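Local coordinates for Exo-alpha-sialidase (Clostridium perfringens, PDB 2V72), which binds galactose through a family 32 carbohydrate-binding module, by which this large sialidase toxin probably attaches to host glycans, at residues A[55-60]-A[137-142]; A[84-89]-A[109-114]; A[124-127]-A[133-136]. All coordinates share one frame; numbering follows the deposited sequence.

Contact 1: A[55-60]-A[137-142]; sequences LSVNLG and AELNVY. With CA (calcium ion), chain B.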
# COMPACT_ATOMS: atom_id res chain seq x y z
N LEU A 55 -3.75 3.64 -2.94
CA LEU A 55 -2.97 4.38 -1.96
C LEU A 55 -1.62 4.67 -2.59
O LEU A 55 -0.93 3.76 -3.04
CB LEU A 55 -2.79 3.56 -0.67
CG LEU A 55 -1.73 3.99 0.36
CD1 LEU A 55 -2.19 5.18 1.19
CD2 LEU A 55 -1.35 2.83 1.28
N SER A 56 -1.27 5.95 -2.67
CA SER A 56 0.03 6.34 -3.20
C SER A 56 0.90 6.75 -2.04
O SER A 56 0.46 7.47 -1.14
CB SER A 56 -0.09 7.50 -4.20
OG SER A 56 -0.92 7.15 -5.28
N VAL A 57 2.13 6.26 -2.06
CA VAL A 57 3.11 6.59 -1.05
C VAL A 57 4.34 7.17 -1.73
O VAL A 57 5.04 6.48 -2.49
CB VAL A 57 3.49 5.35 -0.19
CG1 VAL A 57 4.51 5.73 0.87
CG2 VAL A 57 2.25 4.74 0.46
N ASN A 58 4.60 8.45 -1.47
CA ASN A 58 5.80 9.11 -1.95
C ASN A 58 6.95 8.77 -1.03
O ASN A 58 6.79 8.77 0.20
CB ASN A 58 5.60 10.62 -2.04
CG ASN A 58 6.74 11.31 -2.75
OD1 ASN A 58 7.77 11.62 -2.14
ND2 ASN A 58 6.57 11.54 -4.05
N LEU A 59 8.10 8.48 -1.61
CA LEU A 59 9.22 7.89 -0.87
C LEU A 59 10.22 8.92 -0.36
O LEU A 59 11.10 8.58 0.44
CB LEU A 59 9.91 6.81 -1.71
CG LEU A 59 9.02 5.68 -2.26
CD1 LEU A 59 9.82 4.76 -3.17
CD2 LEU A 59 8.34 4.87 -1.15
N GLY A 60 10.06 10.17 -0.79
CA GLY A 60 10.93 11.27 -0.32
C GLY A 60 12.05 11.61 -1.29
O GLY A 60 12.34 12.78 -1.52
N ALA A 137 -2.92 -1.52 7.14
CA ALA A 137 -2.55 -0.99 8.45
C ALA A 137 -1.12 -0.46 8.46
O ALA A 137 -0.84 0.55 9.11
CB ALA A 137 -2.75 -2.05 9.55
N GLU A 138 -0.22 -1.12 7.73
CA GLU A 138 1.17 -0.67 7.58
C GLU A 138 1.75 -0.99 6.20
O GLU A 138 1.48 -2.04 5.62
CB GLU A 138 2.07 -1.27 8.66
CG GLU A 138 2.06 -0.56 9.99
CD GLU A 138 2.48 0.89 9.89
OE1 GLU A 138 3.64 1.16 9.51
OE2 GLU A 138 1.64 1.76 10.19
N LEU A 139 2.55 -0.06 5.69
CA LEU A 139 3.24 -0.24 4.43
C LEU A 139 4.71 0.15 4.60
O LEU A 139 5.02 1.26 5.03
CB LEU A 139 2.60 0.58 3.31
CG LEU A 139 3.16 0.24 1.93
CD1 LEU A 139 2.06 0.11 0.90
CD2 LEU A 139 4.25 1.21 1.48
N ASN A 140 5.59 -0.79 4.27
CA ASN A 140 7.02 -0.58 4.39
C ASN A 140 7.71 -0.84 3.06
O ASN A 140 7.25 -1.67 2.26
CB ASN A 140 7.60 -1.46 5.49
CG ASN A 140 7.25 -0.97 6.87
OD1 ASN A 140 7.88 -0.05 7.38
ND2 ASN A 140 6.22 -1.56 7.47
N VAL A 141 8.79 -0.10 2.81
CA VAL A 141 9.50 -0.21 1.54
C VAL A 141 10.96 -0.44 1.83
O VAL A 141 11.56 0.26 2.65
CB VAL A 141 9.30 1.03 0.63
CG1 VAL A 141 9.81 0.75 -0.78
CG2 VAL A 141 7.82 1.43 0.56
N TYR A 142 11.53 -1.44 1.17
CA TYR A 142 12.88 -1.85 1.49
C TYR A 142 13.81 -1.63 0.32
O TYR A 142 13.40 -1.79 -0.84
CB TYR A 142 12.88 -3.31 1.96
CG TYR A 142 12.06 -3.50 3.21
CD1 TYR A 142 10.69 -3.73 3.14
CD2 TYR A 142 12.65 -3.41 4.47
CE1 TYR A 142 9.93 -3.89 4.28
CE2 TYR A 142 11.90 -3.57 5.62
CZ TYR A 142 10.54 -3.81 5.52
OH TYR A 142 9.80 -3.96 6.66
CA CA B . -0.66 2.12 10.81
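L55, V57 and L59 on one strand meet L139 and V141 on the other across the interior of the domain. The axes of strands 55-59 and 138-142 come no nearer than 9.9 Å and run 40° apart, so only side chains span the gap. L139 is central. Its CG lies opposite the backbone N (chi1 -170°), which sends the two methyls forward to separate neighbours: CD2 comes to V57 CG2 at 4.2 Å, while CD1 lies 4.4 Å from L55 CD2. The fork of these methyls straddles the V57 CG2 bump, CD1 on the L55 side and CD2 beyond it, and the V57 and L139 side chains pass alongside each other, pointing opposite ways. The second meeting has another shape. L59 CB is directed along the edge of the gap, but the end of the side chain swings nearer, and CD2 touches V141 CG2 at 3.9 Å, the two side chains crossing at about a right angle. I122 and I124 of strand 121-129 lie against V141 and L139 respectively and continue the apolar layer. N58 OD1 accepts from G60 N at 3.0 Å, an Asx turn where the chain turns a corner; the donor stands 39° out of the carbonyl plane. The backbone angles of G60 are ones that favour glycine. Where strand 138-142 begins, A137 and E138 face T71 in a classic beta bulge. Here A137 O binds the calcium ion at 2.3 Å and E138 OE2 at 2.4 Å, with S31, D34, N36 and T39 completing the site, while E138 OE1 accepts from Q13. The chemistry is therefore divided: methyl groups alone join the two strands, and the charged carboxylate is gripped by metal and amide on the side turned away from them.

Contact 2: A[84-89]-A[109-114]; sequences YEIHAI and KTVTFD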
# COMPACT_ATOMS: atom_id res chain seq x y z
N TYR A 84 -4.71 -6.97 -6.83
CA TYR A 84 -3.93 -5.74 -6.73
C TYR A 84 -3.08 -5.44 -7.98
O TYR A 84 -2.86 -6.31 -8.83
CB TYR A 84 -3.02 -5.79 -5.49
CG TYR A 84 -1.90 -6.81 -5.60
CD1 TYR A 84 -0.65 -6.47 -6.10
CD2 TYR A 84 -2.12 -8.14 -5.21
CE1 TYR A 84 0.37 -7.42 -6.21
CE2 TYR A 84 -1.11 -9.09 -5.31
CZ TYR A 84 0.13 -8.72 -5.81
OH TYR A 84 1.11 -9.67 -5.91
N GLU A 85 -2.63 -4.19 -8.07
CA GLU A 85 -1.60 -3.75 -9.00
C GLU A 85 -0.66 -2.85 -8.23
O GLU A 85 -1.08 -2.15 -7.31
CB GLU A 85 -2.19 -2.93 -10.14
CG GLU A 85 -2.89 -3.70 -11.26
CD GLU A 85 -3.51 -2.76 -12.30
OE1 GLU A 85 -3.49 -1.53 -12.08
OE2 GLU A 85 -4.02 -3.25 -13.33
N ILE A 86 0.62 -2.87 -8.60
CA ILE A 86 1.60 -1.96 -8.04
C ILE A 86 2.31 -1.21 -9.17
O ILE A 86 2.85 -1.83 -10.09
CB ILE A 86 2.62 -2.69 -7.12
CG1 ILE A 86 1.89 -3.46 -5.99
CG2 ILE A 86 3.65 -1.71 -6.55
CD1 ILE A 86 2.81 -4.04 -4.91
N HIS A 87 2.27 0.12 -9.12
CA HIS A 87 2.95 0.97 -10.09
C HIS A 87 4.01 1.77 -9.37
O HIS A 87 3.83 2.13 -8.20
CB HIS A 87 1.99 1.97 -10.75
CG HIS A 87 0.93 1.34 -11.59
ND1 HIS A 87 -0.17 0.71 -11.04
CD2 HIS A 87 0.77 1.27 -12.93
CE1 HIS A 87 -0.96 0.28 -12.01
NE2 HIS A 87 -0.40 0.60 -13.17
N ALA A 88 5.11 2.05 -10.06
CA ALA A 88 6.16 2.90 -9.53
C ALA A 88 6.25 4.18 -10.35
O ALA A 88 6.02 4.16 -11.56
CB ALA A 88 7.50 2.16 -9.53
N ILE A 89 6.59 5.28 -9.69
CA ILE A 89 6.76 6.56 -10.37
C ILE A 89 8.22 6.97 -10.27
O ILE A 89 8.75 7.15 -9.17
CB ILE A 89 5.80 7.66 -9.80
CG1 ILE A 89 4.33 7.30 -10.03
CG2 ILE A 89 6.09 9.03 -10.43
CD1 ILE A 89 3.68 6.50 -8.90
N LYS A 109 1.73 -9.39 3.45
CA LYS A 109 1.91 -9.77 2.05
C LYS A 109 3.17 -9.07 1.56
O LYS A 109 3.28 -7.85 1.66
CB LYS A 109 0.69 -9.36 1.22
CG LYS A 109 -0.66 -9.69 1.88
CD LYS A 109 -1.17 -11.08 1.51
CE LYS A 109 -1.95 -11.77 2.67
NZ LYS A 109 -3.01 -10.95 3.34
N THR A 110 4.12 -9.86 1.07
CA THR A 110 5.36 -9.31 0.53
C THR A 110 5.39 -9.33 -1.00
O THR A 110 4.81 -10.20 -1.65
CB THR A 110 6.63 -10.03 1.07
OG1 THR A 110 6.50 -11.44 0.86
CG2 THR A 110 6.85 -9.74 2.55
N VAL A 111 6.07 -8.33 -1.56
CA VAL A 111 6.35 -8.26 -2.98
C VAL A 111 7.83 -7.96 -3.12
O VAL A 111 8.33 -6.96 -2.59
CB VAL A 111 5.49 -7.16 -3.69
CG1 VAL A 111 5.97 -6.93 -5.11
CG2 VAL A 111 4.01 -7.56 -3.69
N THR A 112 8.54 -8.84 -3.82
CA THR A 112 9.98 -8.69 -3.96
C THR A 112 10.38 -8.48 -5.42
O THR A 112 9.80 -9.09 -6.33
CB THR A 112 10.75 -9.86 -3.30
OG1 THR A 112 10.41 -9.91 -1.90
CG2 THR A 112 12.27 -9.68 -3.44
N PHE A 113 11.34 -7.60 -5.63
CA PHE A 113 11.89 -7.34 -6.95
C PHE A 113 13.33 -7.84 -7.01
O PHE A 113 14.24 -7.20 -6.46
CB PHE A 113 11.79 -5.85 -7.29
CG PHE A 113 10.41 -5.28 -7.17
CD1 PHE A 113 10.05 -4.53 -6.05
CD2 PHE A 113 9.46 -5.48 -8.17
CE1 PHE A 113 8.77 -4.00 -5.93
CE2 PHE A 113 8.18 -4.96 -8.05
CZ PHE A 113 7.83 -4.22 -6.93
N ASP A 114 13.52 -8.98 -7.67
CA ASP A 114 14.85 -9.58 -7.88
C ASP A 114 15.83 -8.55 -8.45
O ASP A 114 16.95 -8.40 -7.95
CB ASP A 114 14.76 -10.81 -8.80
CG ASP A 114 14.00 -11.98 -8.17
OD1 ASP A 114 13.97 -12.11 -6.92
OD2 ASP A 114 13.43 -12.78 -8.94
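I86 CG1 stands opposite the carbonyl carbon (chi1 -56°) and its chain continues extended (chi2 -171°), carrying CD1 straight at V111, whose chi1 of 169° places CG2 beside its own backbone N and facing I86. The two side chains meet tip to tip, I86 CD1 to V111 CG2 at 3.9 Å. That one methyl of V111 also serves the second partner, Y84. The tyrosine ring reaches across from the same strand as I86, two residues earlier, and V111 CG2 lies obliquely to it, 4.4 Å from Y84 CE1 and 4.2 Å from Y84 OH. V111 CG2 therefore sits in the angle between an aliphatic tip and the phenol end of a ring. The nearest CA atoms, those of I86 and V111, remain 9.4 Å apart, a spacing bridged by side chains and not by backbone pairing. The contact is small, methyl against methyl and methyl against the phenol end of the ring. F113, also directed inward, stops short of strand 84-89 and rests instead on V97, V65 and I68. W102 stacks its ring on Y84 and also touches V111 and K109, whose NZ donates to N105 O. Beside I86, the side chains of I122 and I124 from the neighbouring strand extend the hydrophobic interior. E85 and H87 alternate with the inward residues and point to the other side of their strand. Inward I86 and V111, drawn from two separate antiparallel sheets, form the kind of side-chain layer that fills a beta-sandwich, here the jelly-roll of the F5/8 type C (discoidin-like) domain.

Contact 3: A[124-127]-A[133-136]; sequences ITAI and FASI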
# COMPACT_ATOMS: atom_id res chain seq x y z
N ILE A 124 -0.31 1.47 -4.63
CA ILE A 124 -1.01 0.19 -4.47
C ILE A 124 -2.48 0.39 -4.82
O ILE A 124 -3.19 1.15 -4.15
CB ILE A 124 -0.90 -0.38 -3.03
CG1 ILE A 124 0.52 -0.25 -2.46
CG2 ILE A 124 -1.44 -1.83 -2.98
CD1 ILE A 124 1.63 -0.84 -3.33
N THR A 125 -2.92 -0.31 -5.86
CA THR A 125 -4.30 -0.26 -6.32
C THR A 125 -5.02 -1.53 -5.91
O THR A 125 -4.56 -2.63 -6.20
CB THR A 125 -4.39 -0.05 -7.86
OG1 THR A 125 -3.79 1.20 -8.21
CG2 THR A 125 -5.84 -0.07 -8.34
N ALA A 126 -6.14 -1.35 -5.21
CA ALA A 126 -6.99 -2.46 -4.80
C ALA A 126 -8.12 -2.65 -5.81
O ALA A 126 -9.05 -1.85 -5.87
CB ALA A 126 -7.55 -2.20 -3.42
N ILE A 127 -8.01 -3.71 -6.61
CA ILE A 127 -9.03 -4.04 -7.61
C ILE A 127 -10.22 -4.74 -6.95
O ILE A 127 -11.37 -4.45 -7.26
CB ILE A 127 -8.46 -4.92 -8.74
CG1 ILE A 127 -7.27 -4.23 -9.42
CG2 ILE A 127 -9.55 -5.28 -9.76
CD1 ILE A 127 -6.40 -5.16 -10.26
N PHE A 133 -14.15 -3.15 0.18
CA PHE A 133 -13.26 -2.12 0.74
C PHE A 133 -11.79 -2.43 0.47
O PHE A 133 -11.45 -3.50 -0.04
CB PHE A 133 -13.47 -1.99 2.25
CG PHE A 133 -14.90 -1.74 2.66
CD1 PHE A 133 -15.66 -2.77 3.19
CD2 PHE A 133 -15.47 -0.49 2.50
CE1 PHE A 133 -16.99 -2.55 3.57
CE2 PHE A 133 -16.80 -0.26 2.86
CZ PHE A 133 -17.55 -1.29 3.40
N ALA A 134 -10.93 -1.48 0.83
CA ALA A 134 -9.49 -1.68 0.83
C ALA A 134 -8.96 -1.11 2.13
O ALA A 134 -9.32 0.02 2.51
CB ALA A 134 -8.86 -0.97 -0.36
N SER A 135 -8.13 -1.89 2.82
CA SER A 135 -7.44 -1.44 4.03
C SER A 135 -5.98 -1.92 4.05
O SER A 135 -5.66 -3.00 3.53
CB SER A 135 -8.18 -1.88 5.30
OG SER A 135 -8.38 -3.28 5.37
N ILE A 136 -5.12 -1.08 4.62
CA ILE A 136 -3.71 -1.39 4.85
C ILE A 136 -3.36 -0.72 6.17
O ILE A 136 -3.49 0.49 6.32
CB ILE A 136 -2.78 -0.84 3.72
CG1 ILE A 136 -2.97 -1.62 2.41
CG2 ILE A 136 -1.30 -0.92 4.14
CD1 ILE A 136 -2.27 -0.99 1.19
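A126 and A134 bring their CA atoms to 6.2 Å, whereas those of I124 and I136 lie 9.8 Å apart, so the two short segments splay from a narrow end to a wide one. Side-chain size follows this wedge. At the narrow end the alanine methyls face each other directly, A126 CB to A134 CB at 3.5 Å, a close approach in which CB is all that either residue contributes. At the wide end isoleucines span the greater distance. In I136 an extended chain carries CD1 across to I124, where it meets the CG2 branch at 4.3 Å. I124 is bent instead, with chi1 -43° and chi2 -54°, which turns its own CD1 off toward strand 84-90 and leaves CG2 to deal with I136. The contact is buried and made of methyl groups. S135, between A134 and I136, and F133, just before A134, point away from strand 124-126. S135 OG is hydrogen-bonded to the backbone O of N78, a residue of the galactose pocket. The F133 ring touches the bound galactose and meets that of H42, their planes at about 50°. One short chain thus offers alanine and isoleucine to the core while its opposite side contributes to galactose recognition. Strand 124-126 runs between two neighbours in its sheet, with backbone bonds from I124 to L55 and A126 to Q53 on one side and T125 to E85 on the other. Beside the second segment, strand 41-42 pairs with strand 135-142, and its W41 touches A134 and I136; L55 reaches I136 from the facing sheet.

In the fold
All three contacts join the two antiparallel sheets of one sandwich, and contacts 2 and 3 are nested along the chain within the loop closed by contact 1. Contact 3 touches both of the others: L55 CD2 packs 3.9 Å from I136 CD1 toward contact 1, and I86 CG1 lies 3.7 Å from I124 CD1 toward contact 2. Contacts 1 and 2 do not touch, their nearest atoms being about 6 Å apart. Strand 135-142 links the sites: F133, just before it, touches galactose, and A137 and E138 bind calcium. The A134 side chain is about 10 Å from the sugar, and that of I136 about 7 Å from the metal.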